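Epf (Streptococcus pyogenes, PDB 4ES8) is a cell-surface adhesin that binds to cells through an N-terminal domain containing a carbohydrate-binding module. Local coordinates at residues A[68-71]-A[75-78]; A[42-47]-A[53-58]; A[100-105]-A[143-148]; A[25-30]-A[35-40]; A[116-121]-A[129-134]. All coordinates share one frame; numbering follows the deposited sequence. Where two conformers were deposited one is given.

Contact 1 of 5, residues A[68-71]-A[75-78]; sequences REHN and DSYI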
# COMPACT_ATOMS: atom_id res chain seq x y z
N ARG A 68 -5.95 -23.13 16.41
CA ARG A 68 -4.60 -23.57 16.80
C ARG A 68 -4.18 -22.91 18.11
O ARG A 68 -4.16 -21.68 18.21
CB ARG A 68 -3.57 -23.21 15.69
CG ARG A 68 -3.91 -23.72 14.28
CD ARG A 68 -3.36 -25.12 13.97
NE ARG A 68 -3.88 -26.16 14.86
CZ ARG A 68 -5.00 -26.85 14.64
NH1 ARG A 68 -5.75 -26.60 13.58
NH2 ARG A 68 -5.37 -27.80 15.50
N GLU A 69 -3.82 -23.73 19.10
CA GLU A 69 -3.45 -23.21 20.42
C GLU A 69 -2.10 -22.47 20.42
O GLU A 69 -1.16 -22.87 19.71
CB GLU A 69 -3.37 -24.33 21.48
CG GLU A 69 -2.25 -25.35 21.28
CD GLU A 69 -2.55 -26.75 21.81
OE1 GLU A 69 -3.63 -27.30 21.51
OE2 GLU A 69 -1.69 -27.28 22.55
N HIS A 70 -2.01 -21.44 21.27
CA HIS A 70 -0.72 -20.81 21.58
C HIS A 70 0.13 -21.92 22.23
O HIS A 70 -0.33 -22.51 23.23
CB HIS A 70 -0.92 -19.62 22.54
CG HIS A 70 0.27 -18.72 22.67
ND1 HIS A 70 0.28 -17.68 23.58
CD2 HIS A 70 1.47 -18.76 22.03
CE1 HIS A 70 1.46 -17.09 23.43
NE2 HIS A 70 2.19 -17.69 22.49
N ASN A 71 1.28 -22.27 21.64
CA ASN A 71 2.07 -23.41 22.09
C ASN A 71 2.28 -23.40 23.60
O ASN A 71 2.69 -22.38 24.15
CB ASN A 71 3.40 -23.45 21.38
CG ASN A 71 4.04 -24.80 21.53
OD1 ASN A 71 3.45 -25.82 21.17
ND2 ASN A 71 5.21 -24.82 22.15
N ASP A 75 -3.45 -19.89 26.02
CA ASP A 75 -4.25 -18.74 26.46
C ASP A 75 -5.06 -18.20 25.27
O ASP A 75 -6.25 -17.90 25.41
CB ASP A 75 -3.39 -17.63 27.09
CG ASP A 75 -2.10 -17.28 26.36
OD1 ASP A 75 -1.84 -17.87 25.27
OD2 ASP A 75 -1.35 -16.42 26.87
N SER A 76 -4.44 -18.14 24.09
CA SER A 76 -5.12 -17.72 22.88
C SER A 76 -5.05 -18.85 21.87
O SER A 76 -4.12 -19.68 21.91
CB SER A 76 -4.50 -16.44 22.32
OG SER A 76 -3.08 -16.53 22.26
N TYR A 77 -6.06 -18.92 21.00
CA TYR A 77 -6.08 -19.79 19.84
C TYR A 77 -6.24 -18.90 18.65
O TYR A 77 -6.82 -17.82 18.77
CB TYR A 77 -7.26 -20.81 19.91
CG TYR A 77 -7.06 -21.94 20.89
CD1 TYR A 77 -6.98 -21.70 22.26
CD2 TYR A 77 -7.02 -23.26 20.46
CE1 TYR A 77 -6.80 -22.75 23.18
CE2 TYR A 77 -6.87 -24.32 21.36
CZ TYR A 77 -6.75 -24.05 22.71
OH TYR A 77 -6.57 -25.10 23.59
N ILE A 78 -5.76 -19.35 17.49
CA ILE A 78 -5.84 -18.56 16.25
C ILE A 78 -6.36 -19.45 15.13
O ILE A 78 -6.17 -20.67 15.16
CB ILE A 78 -4.47 -17.94 15.92
CG1 ILE A 78 -3.37 -19.03 15.74
CG2 ILE A 78 -4.10 -16.88 17.01
CD1 ILE A 78 -1.99 -18.43 15.34
O HOH W 1 -6.12 -27.51 22.84
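A histidine-carboxylate hydrogen bond closes the loop end of this beta hairpin, His-70 ND1 donating to Asp-75 OD1 over 2.7 Å. The carboxylate lies almost in the plane of the imidazole, the two planes differing by only 14°, and the oxygen takes the N-H on its syn lone pair. The imidazole is placed for this by a chi1 of -167°, which sets CG anti to the backbone N and brings the ring edge to the carboxylate. The same oxygen accepts a second hydrogen from Ser-76 N, at 2.9 Å from OD1, this time from above the carboxylate plane. Two donors from different directions thus limit the rotation of the Asp-75 side chain, and the nearby negative charge would tend to favour a proton on ND1. Beside this pair, His-70 N reaches Ser-76 O at 2.8 Å, and farther along Arg-68 and Ile-78 each donate a backbone N-H to the other's carbonyl oxygen. Between these rungs sits the non-hydrogen-bonded pair of Glu-69 and Tyr-77. Here the phenol ring lies against the glutamate backbone in a CH-pi contact, Glu-69 CA being 3.7 Å from the Tyr-77 ring centroid, while Glu-69 CB rests 3.5 Å from Tyr-77 CE2. A water joins the two polar ends, 2.8 Å from Glu-69 OE1 and 2.6 Å from Tyr-77 OH. Strand 68-69 is the outermost of its sheet, with strand 76-80 separating it from strand 84-89. The His-70 ring stacks on His-55 and meets Phe-44 edge-to-face, and Ser-76 OG bonds to Tyr-97 and His-55.

Contact 2 of 5, residues A[42-47]-A[53-58]; sequences RFFSKG and VFHLIP. With ACT (acetate ion), chain D.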
# COMPACT_ATOMS: atom_id res chain seq x y z
N ARG A 42 1.67 -13.89 13.06
CA ARG A 42 0.85 -14.13 14.23
C ARG A 42 1.73 -13.77 15.43
O ARG A 42 2.86 -14.24 15.54
CB ARG A 42 0.37 -15.60 14.26
CG ARG A 42 1.47 -16.58 13.84
CD ARG A 42 0.94 -18.01 13.82
NE ARG A 42 1.76 -18.83 12.93
CZ ARG A 42 2.61 -19.77 13.35
NH1 ARG A 42 2.81 -19.96 14.66
NH2 ARG A 42 3.31 -20.48 12.47
N PHE A 43 1.23 -12.86 16.28
CA PHE A 43 2.06 -12.32 17.37
C PHE A 43 1.25 -12.11 18.62
O PHE A 43 0.02 -12.07 18.55
CB PHE A 43 2.58 -10.93 16.93
CG PHE A 43 3.37 -10.91 15.64
CD1 PHE A 43 2.71 -10.77 14.41
CD2 PHE A 43 4.75 -11.05 15.64
CE1 PHE A 43 3.44 -10.75 13.21
CE2 PHE A 43 5.48 -11.04 14.43
CZ PHE A 43 4.81 -10.89 13.23
N PHE A 44 1.94 -11.86 19.76
CA PHE A 44 1.21 -11.54 20.97
C PHE A 44 2.03 -10.61 21.82
O PHE A 44 3.24 -10.45 21.61
CB PHE A 44 0.83 -12.81 21.77
CG PHE A 44 2.04 -13.47 22.39
CD1 PHE A 44 2.86 -14.32 21.63
CD2 PHE A 44 2.35 -13.29 23.73
CE1 PHE A 44 3.99 -14.94 22.21
CE2 PHE A 44 3.48 -13.90 24.31
CZ PHE A 44 4.28 -14.72 23.54
N SER A 45 1.36 -10.01 22.80
CA SER A 45 1.99 -9.12 23.75
C SER A 45 1.38 -9.29 25.13
O SER A 45 0.24 -8.87 25.35
CB SER A 45 1.86 -7.67 23.31
OG SER A 45 2.49 -6.81 24.26
N LYS A 46 2.10 -9.94 26.05
CA LYS A 46 1.58 -10.06 27.41
C LYS A 46 1.61 -8.68 28.06
O LYS A 46 2.60 -7.93 27.91
CB LYS A 46 2.42 -11.06 28.21
CG LYS A 46 2.16 -12.49 27.77
CD LYS A 46 2.91 -13.53 28.61
CE LYS A 46 2.24 -13.74 29.95
NZ LYS A 46 0.83 -14.25 29.77
N GLY A 47 0.52 -8.32 28.73
CA GLY A 47 0.39 -6.98 29.29
C GLY A 47 -0.07 -5.93 28.28
O GLY A 47 -0.20 -4.76 28.64
N VAL A 53 5.84 -10.26 20.01
CA VAL A 53 6.69 -11.34 19.57
C VAL A 53 5.85 -12.43 18.90
O VAL A 53 4.62 -12.41 19.00
CB VAL A 53 7.53 -11.95 20.72
CG1 VAL A 53 8.40 -10.88 21.40
CG2 VAL A 53 6.63 -12.67 21.73
N PHE A 54 6.50 -13.36 18.22
CA PHE A 54 5.82 -14.36 17.42
C PHE A 54 5.02 -15.34 18.28
O PHE A 54 5.50 -15.79 19.33
CB PHE A 54 6.84 -15.08 16.52
CG PHE A 54 6.21 -15.95 15.46
CD1 PHE A 54 5.73 -15.39 14.28
CD2 PHE A 54 6.15 -17.34 15.61
CE1 PHE A 54 5.17 -16.20 13.28
CE2 PHE A 54 5.63 -18.15 14.60
CZ PHE A 54 5.13 -17.57 13.44
N HIS A 55 3.78 -15.65 17.85
CA HIS A 55 2.83 -16.50 18.55
C HIS A 55 2.98 -17.94 18.06
O HIS A 55 2.34 -18.36 17.09
CB HIS A 55 1.41 -15.97 18.28
CG HIS A 55 0.26 -16.69 18.93
ND1 HIS A 55 -0.10 -18.00 18.57
CD2 HIS A 55 -0.65 -16.23 19.83
CE1 HIS A 55 -1.18 -18.28 19.28
NE2 HIS A 55 -1.56 -17.26 20.04
N LEU A 56 3.84 -18.69 18.75
CA LEU A 56 4.10 -20.08 18.36
C LEU A 56 2.87 -20.96 18.54
O LEU A 56 2.04 -20.71 19.42
CB LEU A 56 5.26 -20.67 19.15
CG LEU A 56 6.58 -19.91 19.08
CD1 LEU A 56 7.48 -20.30 20.23
CD2 LEU A 56 7.28 -20.12 17.73
N ILE A 57 2.73 -21.96 17.67
CA ILE A 57 1.66 -22.95 17.75
C ILE A 57 2.37 -24.32 17.67
O ILE A 57 3.56 -24.34 17.30
CB ILE A 57 0.54 -22.75 16.71
CG1 ILE A 57 1.09 -22.95 15.28
CG2 ILE A 57 -0.11 -21.35 16.91
CD1 ILE A 57 0.10 -22.72 14.13
N PRO A 58 1.71 -25.45 18.01
CA PRO A 58 2.43 -26.74 17.98
C PRO A 58 2.97 -27.01 16.58
O PRO A 58 2.25 -26.90 15.59
CB PRO A 58 1.36 -27.74 18.42
CG PRO A 58 0.44 -26.92 19.29
CD PRO A 58 0.34 -25.62 18.52
C ACT D . 5.38 -22.41 14.71
O ACT D . 5.46 -22.08 13.51
OXT ACT D . 4.69 -21.85 15.58
CH3 ACT D . 6.15 -23.63 15.23
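The guanidinium of Arg-42 is held between Phe-54 on one face and Ile-57 on the other. Phe-54 CZ lies over its centre, 3.3 Å from Arg-42 CZ, but the phenyl plane is inclined by 53°, so the aromatic ring leans onto the cation instead of stacking flat. Ile-57 CD1 covers the opposite face nearer the rim, while His-55 O and a bound acetate take positions at the edge. Arg-42 NH1 donates to His-55 O at 2.9 Å and, in a nearly straight bond, to acetate OXT at 2.8 Å; NH2 reaches the other acetate oxygen and also Trp-32 O. Ile-57 N adds a third grip on the anion, 2.9 Å from OXT. The arginine chain runs extended from CG to NE, which carries its charged head past Phe-54 to this site. Toward the hairpin loop, Phe-44 and Val-53 form a hydrogen-bonded antiparallel pair, and Phe-44 CE1 packs 3.5 Å from Val-53 CG2. Beyond the non-hydrogen-bonded pair Phe-43 and Phe-54, His-55 N still bonds to Arg-42 O as the second segment veers off. The acetate probably came from the crystallisation liquor, yet a two-pronged arginine joined by a backbone N-H is chemically well suited to a carboxylate, and the apolar cover on both faces would probably strengthen the attraction.

Contact 3 of 5, residues A[100-105]-A[143-148]; sequences AFKVNT and DSFKIS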
# COMPACT_ATOMS: atom_id res chain seq x y z
N ALA A 100 -1.98 -10.15 17.72
CA ALA A 100 -1.97 -9.36 16.49
C ALA A 100 -1.63 -10.25 15.33
O ALA A 100 -0.78 -11.15 15.46
CB ALA A 100 -0.97 -8.23 16.58
N PHE A 101 -2.25 -9.97 14.19
CA PHE A 101 -1.91 -10.64 12.94
C PHE A 101 -1.28 -9.66 11.96
O PHE A 101 -1.61 -8.47 11.96
CB PHE A 101 -3.17 -11.22 12.29
CG PHE A 101 -3.89 -12.19 13.21
CD1 PHE A 101 -3.28 -13.37 13.61
CD2 PHE A 101 -5.19 -11.93 13.64
CE1 PHE A 101 -3.93 -14.26 14.47
CE2 PHE A 101 -5.84 -12.82 14.48
CZ PHE A 101 -5.22 -13.99 14.88
N LYS A 102 -0.40 -10.16 11.09
CA LYS A 102 0.11 -9.35 9.99
C LYS A 102 -0.30 -10.04 8.72
O LYS A 102 0.07 -11.20 8.48
CB LYS A 102 1.64 -9.16 10.06
CG LYS A 102 2.05 -8.06 11.01
CD LYS A 102 3.56 -7.78 10.92
CE LYS A 102 3.90 -6.43 11.48
NZ LYS A 102 5.34 -6.07 11.21
N VAL A 103 -1.09 -9.34 7.90
CA VAL A 103 -1.47 -9.84 6.57
C VAL A 103 -0.66 -9.06 5.57
O VAL A 103 -0.73 -7.82 5.50
CB VAL A 103 -2.98 -9.75 6.32
CG1 VAL A 103 -3.29 -10.27 4.92
CG2 VAL A 103 -3.73 -10.58 7.35
N ASN A 104 0.23 -9.77 4.87
CA ASN A 104 1.19 -9.14 3.99
C ASN A 104 0.61 -8.65 2.67
O ASN A 104 -0.39 -9.18 2.18
CB ASN A 104 2.33 -10.10 3.67
CG ASN A 104 3.35 -10.22 4.78
OD1 ASN A 104 3.26 -9.56 5.83
ND2 ASN A 104 4.33 -11.09 4.58
N THR A 105 1.24 -7.61 2.14
CA THR A 105 0.98 -7.13 0.79
C THR A 105 2.09 -7.64 -0.14
O THR A 105 3.15 -8.08 0.33
CB THR A 105 0.95 -5.58 0.72
OG1 THR A 105 2.29 -5.08 0.84
CG2 THR A 105 0.07 -4.96 1.83
N ASP A 143 10.14 -13.38 14.22
CA ASP A 143 9.77 -12.03 13.81
C ASP A 143 9.13 -11.31 14.99
O ASP A 143 8.59 -11.95 15.91
CB ASP A 143 8.80 -12.07 12.61
CG ASP A 143 8.67 -10.76 11.84
OD1 ASP A 143 9.56 -9.86 12.01
OD2 ASP A 143 7.69 -10.62 11.07
N SER A 144 9.24 -9.99 14.99
CA SER A 144 8.72 -9.17 16.07
C SER A 144 8.40 -7.80 15.54
O SER A 144 8.82 -7.47 14.41
CB SER A 144 9.75 -9.07 17.19
OG SER A 144 10.90 -8.40 16.70
N PHE A 145 7.65 -7.02 16.30
CA PHE A 145 7.35 -5.66 15.89
C PHE A 145 6.84 -4.85 17.06
O PHE A 145 6.46 -5.43 18.10
CB PHE A 145 6.29 -5.58 14.74
CG PHE A 145 4.86 -5.81 15.14
CD1 PHE A 145 4.33 -7.11 15.22
CD2 PHE A 145 4.00 -4.74 15.39
CE1 PHE A 145 3.00 -7.32 15.61
CE2 PHE A 145 2.67 -4.95 15.78
CZ PHE A 145 2.17 -6.25 15.88
N LYS A 146 6.83 -3.52 16.86
CA LYS A 146 6.29 -2.56 17.82
C LYS A 146 5.19 -1.78 17.13
O LYS A 146 5.37 -1.41 15.97
CB LYS A 146 7.36 -1.59 18.35
CG LYS A 146 8.41 -2.21 19.26
CD LYS A 146 9.01 -1.15 20.20
CE LYS A 146 9.95 -0.17 19.54
NZ LYS A 146 10.08 1.09 20.33
N ILE A 147 4.06 -1.53 17.81
CA ILE A 147 2.98 -0.77 17.15
C ILE A 147 3.55 0.57 16.67
O ILE A 147 3.25 1.00 15.54
CB ILE A 147 1.82 -0.55 18.14
CG1 ILE A 147 1.18 -1.88 18.54
CG2 ILE A 147 0.77 0.41 17.54
CD1 ILE A 147 0.07 -1.73 19.64
N SER A 148 4.36 1.20 17.53
CA SER A 148 4.94 2.53 17.28
C SER A 148 5.91 2.55 16.08
O SER A 148 6.31 3.65 15.66
CB SER A 148 5.64 3.03 18.54
OG SER A 148 6.73 2.20 18.87
O HOH W 2 6.99 -8.15 12.19
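Segments 100-105 and 143-148 share no backbone hydrogen bond, and their CA atoms come no nearer than 9.9 Å, at Ala-100 and Ile-147. Both belong to one antiparallel sheet of the beta sandwich, in which strands 41-46 and 51-54 intervene, and side chains bridge the gap between them. Phe-145 does most of this work. Its ring has Ala-100 at the edge, Ala-100 CB lying in the ring plane 3.8 Å from Phe-145 CZ, and Lys-102 over one face. There the lysine makes a CH-pi contact, with Lys-102 CE 4.1 Å from the Phe-145 ring centroid and offset toward the rim. The lysine chain, extended beyond CG, runs over the ring from Ala-100's strand, counter to the phenylalanine, which brings Lys-102 NZ beyond the ring to within 3.7 Å of Phe-145 CB. Phe-43 meets the same ring edge-to-face and Tyr-52 stacks on it, so the aromatic group is gripped from several directions. The buried ammonium is satisfied by Ser-135 O and by a water 2.8 Å from Lys-102 NZ; this water also lies 3.0 Å from Ser-144 O, though it has more acceptors around it than protons to give.

Contact 4 of 5, residues A[25-30]-A[35-40]; sequences LMNFKG and SADGSS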
# COMPACT_ATOMS: atom_id res chain seq x y z
N LEU A 25 -3.30 -6.03 -4.39
CA LEU A 25 -1.93 -6.30 -3.98
C LEU A 25 -1.79 -7.02 -2.66
O LEU A 25 -0.68 -7.01 -2.07
CB LEU A 25 -1.14 -4.98 -3.96
CG LEU A 25 -1.12 -4.22 -5.28
CD1 LEU A 25 -0.46 -2.83 -5.09
CD2 LEU A 25 -0.42 -5.04 -6.41
N MET A 26 -2.86 -7.69 -2.19
CA MET A 26 -2.78 -8.51 -0.99
C MET A 26 -1.95 -9.74 -1.24
O MET A 26 -1.93 -10.21 -2.39
CB MET A 26 -4.18 -9.00 -0.60
CG MET A 26 -5.01 -7.97 0.05
SD MET A 26 -4.28 -7.18 1.51
CE MET A 26 -4.03 -8.50 2.48
N ASN A 27 -1.30 -10.28 -0.22
CA ASN A 27 -0.61 -11.56 -0.35
C ASN A 27 -1.10 -12.41 0.82
O ASN A 27 -0.38 -12.59 1.82
CB ASN A 27 0.91 -11.44 -0.42
CG ASN A 27 1.53 -12.75 -0.90
OD1 ASN A 27 0.82 -13.70 -1.30
ND2 ASN A 27 2.86 -12.81 -0.90
N PHE A 28 -2.36 -12.89 0.71
CA PHE A 28 -3.01 -13.64 1.77
C PHE A 28 -3.47 -15.00 1.23
O PHE A 28 -4.50 -15.07 0.56
CB PHE A 28 -4.20 -12.84 2.35
CG PHE A 28 -4.96 -13.55 3.44
CD1 PHE A 28 -4.51 -13.53 4.76
CD2 PHE A 28 -6.14 -14.23 3.17
CE1 PHE A 28 -5.22 -14.19 5.78
CE2 PHE A 28 -6.85 -14.88 4.19
CZ PHE A 28 -6.38 -14.86 5.49
N LYS A 29 -2.67 -16.07 1.50
CA LYS A 29 -3.04 -17.40 0.99
C LYS A 29 -3.76 -18.26 2.05
O LYS A 29 -4.08 -19.42 1.78
CB LYS A 29 -1.82 -18.13 0.43
CG LYS A 29 -1.34 -17.55 -0.90
CD LYS A 29 -1.92 -18.30 -2.08
CE LYS A 29 -1.39 -17.74 -3.38
NZ LYS A 29 -0.01 -18.20 -3.66
N GLY A 30 -4.01 -17.71 3.24
CA GLY A 30 -4.74 -18.40 4.29
C GLY A 30 -3.97 -19.53 4.93
O GLY A 30 -4.48 -20.64 5.09
N SER A 35 7.12 -20.60 5.91
CA SER A 35 7.84 -20.50 4.63
C SER A 35 6.92 -20.38 3.42
O SER A 35 7.38 -20.06 2.32
CB SER A 35 8.71 -21.74 4.43
OG SER A 35 7.93 -22.89 4.14
N ALA A 36 5.63 -20.68 3.60
CA ALA A 36 4.70 -20.68 2.48
C ALA A 36 4.45 -19.29 1.94
O ALA A 36 4.33 -18.32 2.70
CB ALA A 36 3.38 -21.31 2.89
N ASP A 37 4.36 -19.18 0.61
CA ASP A 37 4.09 -17.89 0.01
C ASP A 37 2.69 -17.45 0.46
O ASP A 37 1.77 -18.27 0.58
CB ASP A 37 4.24 -17.94 -1.53
CG ASP A 37 3.80 -16.69 -2.27
OD1 ASP A 37 4.32 -15.57 -1.95
OD2 ASP A 37 2.95 -16.82 -3.17
N GLY A 38 2.59 -16.19 0.81
CA GLY A 38 1.31 -15.65 1.28
C GLY A 38 0.94 -16.06 2.69
O GLY A 38 -0.23 -15.88 3.08
N SER A 39 1.88 -16.62 3.48
CA SER A 39 1.55 -16.92 4.89
C SER A 39 1.36 -15.60 5.67
O SER A 39 1.83 -14.55 5.23
CB SER A 39 2.64 -17.75 5.56
OG SER A 39 3.87 -17.04 5.53
N SER A 40 0.64 -15.69 6.81
CA SER A 40 0.40 -14.50 7.61
C SER A 40 1.14 -14.59 8.93
O SER A 40 1.35 -15.70 9.44
CB SER A 40 -1.10 -14.31 7.86
OG SER A 40 -1.78 -14.12 6.64
O HOH W 3 -0.22 -12.72 4.66
O HOH W 4 1.52 -14.86 -3.57
O HOH W 5 -2.14 -16.35 4.95
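Lys-29 lies along the turn formed by residues 36-39 and touches it at its base and at its tip. Lys-29 CB rests 3.6 Å from Asp-37 O, and CG follows the same peptide, meeting Asp-37 O and then Gly-38 CA. The chain then bends at chi2 (-95°) and again at chi4, the last bend swinging Lys-29 NZ across to Asp-37 OD2, where it forms a salt bridge, with a weak hydrogen bond, at 3.3 Å in the conformer described here. At the backbone, Lys-29 N donates almost straight to Gly-38 O at 2.9 Å. Asn-27 holds the other oxygen of this carboxylate conformer: ND2 points at Asp-37 OD1 along a 178° N-H line, long at 3.3 Å, the acceptor lying in the amide plane while the donor stands above the carboxylate plane. A water also lies between Asn-27 OD1 and Asp-37 OD2. Amide and lysine thus converge on the bare CA of Gly-38, Asn-27 OD1 coming within 3.3 Å of it; the glycine has positive phi at the third position of a type II turn. Deeper in, two more waters link the segments. One donates to Asn-27 O and Ser-39 O and accepts from Ser-40 OG; the other gives its protons to Gly-38 O, 2.7 Å away, and to Ser-40 OG, and weakly accepts from Gly-30 N. Asn-27 pairs through its backbone with Asn-104 of strand 97-105, and Phe-28 and Ser-40 both pack on Val-103. Asp-37 is thus met by a neutral amide on one oxygen and a cation on the other, each long bond probably modest in strength, while Lys-29 N to Gly-38 O is the one direct backbone bond.

Contact 5 of 5, residues A[116-121]-A[129-134]; sequences ITFEQG and VDYRIG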
# COMPACT_ATOMS: atom_id res chain seq x y z
N ILE A 116 -6.72 0.11 1.58
CA ILE A 116 -7.00 -1.22 2.11
C ILE A 116 -8.47 -1.28 2.46
O ILE A 116 -9.01 -0.33 3.05
CB ILE A 116 -6.14 -1.50 3.37
CG1 ILE A 116 -4.66 -1.64 3.06
CG2 ILE A 116 -6.68 -2.70 4.17
CD1 ILE A 116 -3.78 -1.68 4.36
N THR A 117 -9.13 -2.40 2.12
CA THR A 117 -10.52 -2.62 2.52
C THR A 117 -10.61 -4.00 3.10
O THR A 117 -9.89 -4.91 2.68
CB THR A 117 -11.49 -2.44 1.34
OG1 THR A 117 -11.12 -3.30 0.26
CG2 THR A 117 -11.54 -0.99 0.85
N PHE A 118 -11.49 -4.19 4.09
CA PHE A 118 -11.73 -5.50 4.67
C PHE A 118 -13.01 -5.45 5.44
O PHE A 118 -13.57 -4.37 5.61
CB PHE A 118 -10.57 -5.99 5.57
CG PHE A 118 -10.25 -5.08 6.75
CD1 PHE A 118 -9.47 -3.95 6.59
CD2 PHE A 118 -10.75 -5.37 8.02
CE1 PHE A 118 -9.19 -3.12 7.68
CE2 PHE A 118 -10.49 -4.52 9.10
CZ PHE A 118 -9.70 -3.41 8.93
N GLU A 119 -13.45 -6.61 5.93
CA GLU A 119 -14.63 -6.64 6.77
C GLU A 119 -14.21 -6.93 8.20
O GLU A 119 -13.50 -7.90 8.45
CB GLU A 119 -15.61 -7.73 6.31
CG GLU A 119 -16.14 -7.51 4.90
CD GLU A 119 -17.16 -8.55 4.50
OE1 GLU A 119 -18.21 -8.66 5.18
OE2 GLU A 119 -16.94 -9.22 3.47
N GLN A 120 -14.66 -6.10 9.12
CA GLN A 120 -14.52 -6.38 10.54
C GLN A 120 -15.66 -7.31 10.87
O GLN A 120 -16.84 -6.90 10.81
CB GLN A 120 -14.56 -5.09 11.38
CG GLN A 120 -14.63 -5.35 12.88
CD GLN A 120 -13.37 -6.05 13.31
OE1 GLN A 120 -12.28 -5.49 13.21
NE2 GLN A 120 -13.50 -7.33 13.70
N GLY A 121 -15.34 -8.57 11.14
CA GLY A 121 -16.32 -9.57 11.55
C GLY A 121 -16.61 -9.44 13.04
O GLY A 121 -16.35 -8.38 13.65
N VAL A 129 -10.10 -3.43 19.51
CA VAL A 129 -9.39 -3.66 18.26
C VAL A 129 -8.65 -2.42 17.80
O VAL A 129 -9.14 -1.29 17.95
CB VAL A 129 -10.49 -4.09 17.22
CG1 VAL A 129 -9.95 -4.19 15.79
CG2 VAL A 129 -11.16 -5.41 17.62
N ASP A 130 -7.51 -2.65 17.14
CA ASP A 130 -6.73 -1.58 16.51
C ASP A 130 -6.31 -2.06 15.12
O ASP A 130 -6.20 -3.28 14.90
CB ASP A 130 -5.50 -1.19 17.35
CG ASP A 130 -4.80 0.11 16.92
OD1 ASP A 130 -5.38 0.87 16.10
OD2 ASP A 130 -3.66 0.35 17.38
N TYR A 131 -6.11 -1.12 14.21
CA TYR A 131 -5.64 -1.39 12.83
C TYR A 131 -4.42 -0.53 12.58
O TYR A 131 -4.48 0.68 12.77
CB TYR A 131 -6.70 -1.06 11.77
CG TYR A 131 -8.11 -1.57 12.02
CD1 TYR A 131 -8.35 -2.91 12.32
CD2 TYR A 131 -9.21 -0.73 11.83
CE1 TYR A 131 -9.65 -3.39 12.47
CE2 TYR A 131 -10.51 -1.20 11.97
CZ TYR A 131 -10.73 -2.53 12.30
OH TYR A 131 -12.01 -2.99 12.46
N ARG A 132 -3.33 -1.15 12.16
CA ARG A 132 -2.11 -0.41 11.90
C ARG A 132 -1.47 -0.85 10.63
O ARG A 132 -1.79 -1.92 10.12
CB ARG A 132 -1.10 -0.63 13.05
CG ARG A 132 -1.53 -0.07 14.42
CD ARG A 132 -1.26 1.42 14.57
NE ARG A 132 -1.88 1.90 15.81
CZ ARG A 132 -1.87 3.17 16.18
NH1 ARG A 132 -1.31 4.09 15.39
NH2 ARG A 132 -2.44 3.54 17.32
N ILE A 133 -0.51 -0.05 10.13
CA ILE A 133 0.35 -0.47 9.02
C ILE A 133 1.68 -0.87 9.64
O ILE A 133 2.13 -0.24 10.61
CB ILE A 133 0.52 0.64 7.95
CG1 ILE A 133 -0.85 1.19 7.49
CG2 ILE A 133 1.36 0.12 6.75
CD1 ILE A 133 -1.81 0.16 6.90
N GLY A 134 2.31 -1.91 9.10
CA GLY A 134 3.61 -2.29 9.62
C GLY A 134 4.50 -2.89 8.56
O GLY A 134 4.13 -2.99 7.39
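Phe-118 drives its edge into the face of Tyr-131 in a T-shaped stack, the planes 85° apart and the centroids separated by 4.9 Å. Phe-118 CZ stands over the middle of the tyrosine ring, 3.5 Å from Tyr-131 CE1. At the rim of that ring Gln-120 accepts the phenol proton, Tyr-131 OH lying 2.6 Å from Gln-120 OE1, in the carbonyl plane and on a lone pair; amide and ring are nearly coplanar. Ile-116 and Ile-133 meet tip to tip farther along, their CD1 atoms 3.7 Å apart. In the next shell, Gln-120 NE2 donates to Gly-121 O at 3.0 Å, which fixes the rotation of the amide and presents OE1 to the phenol. Arg-169 makes a cation-pi contact with Tyr-131, while Leu-188 of strand 186-194 packs on both Ile-116 and Phe-118. No backbone bond joins the segments: their axes approach to 11.1 Å and run antiparallel at 163°. Strands 113-123 and 127-135, consecutive in the chain, belong to different sheets, and side chains meeting across that interval form part of the buried core of a beta sandwich, the fold widespread among carbohydrate-binding modules.

Overall arrangement
All five contacts belong to the beta sandwich. Contacts 1 and 2 are the closest pair, with centres about 9 Å apart, and touch through Asn-71 with Leu-56. Contact 2 leads into contact 3, about 11 Å away between centres, where Phe-43 pairs with Ala-100 through the backbone; Ile-78 of contact 1 packs on Phe-101 of contact 3. Contact 3 is the hub: strand 97-105 also receives Asn-27 of contact 4, and Ile-147 packs on Arg-132 of contact 5, centres about 12 Å apart. One acetate sits at contact 2 and another lies about 4 Å from the Tyr-77 side chain of contact 1, whereas the sodium ion lies about 10 Å from the Ile-133 side chain of contact 5.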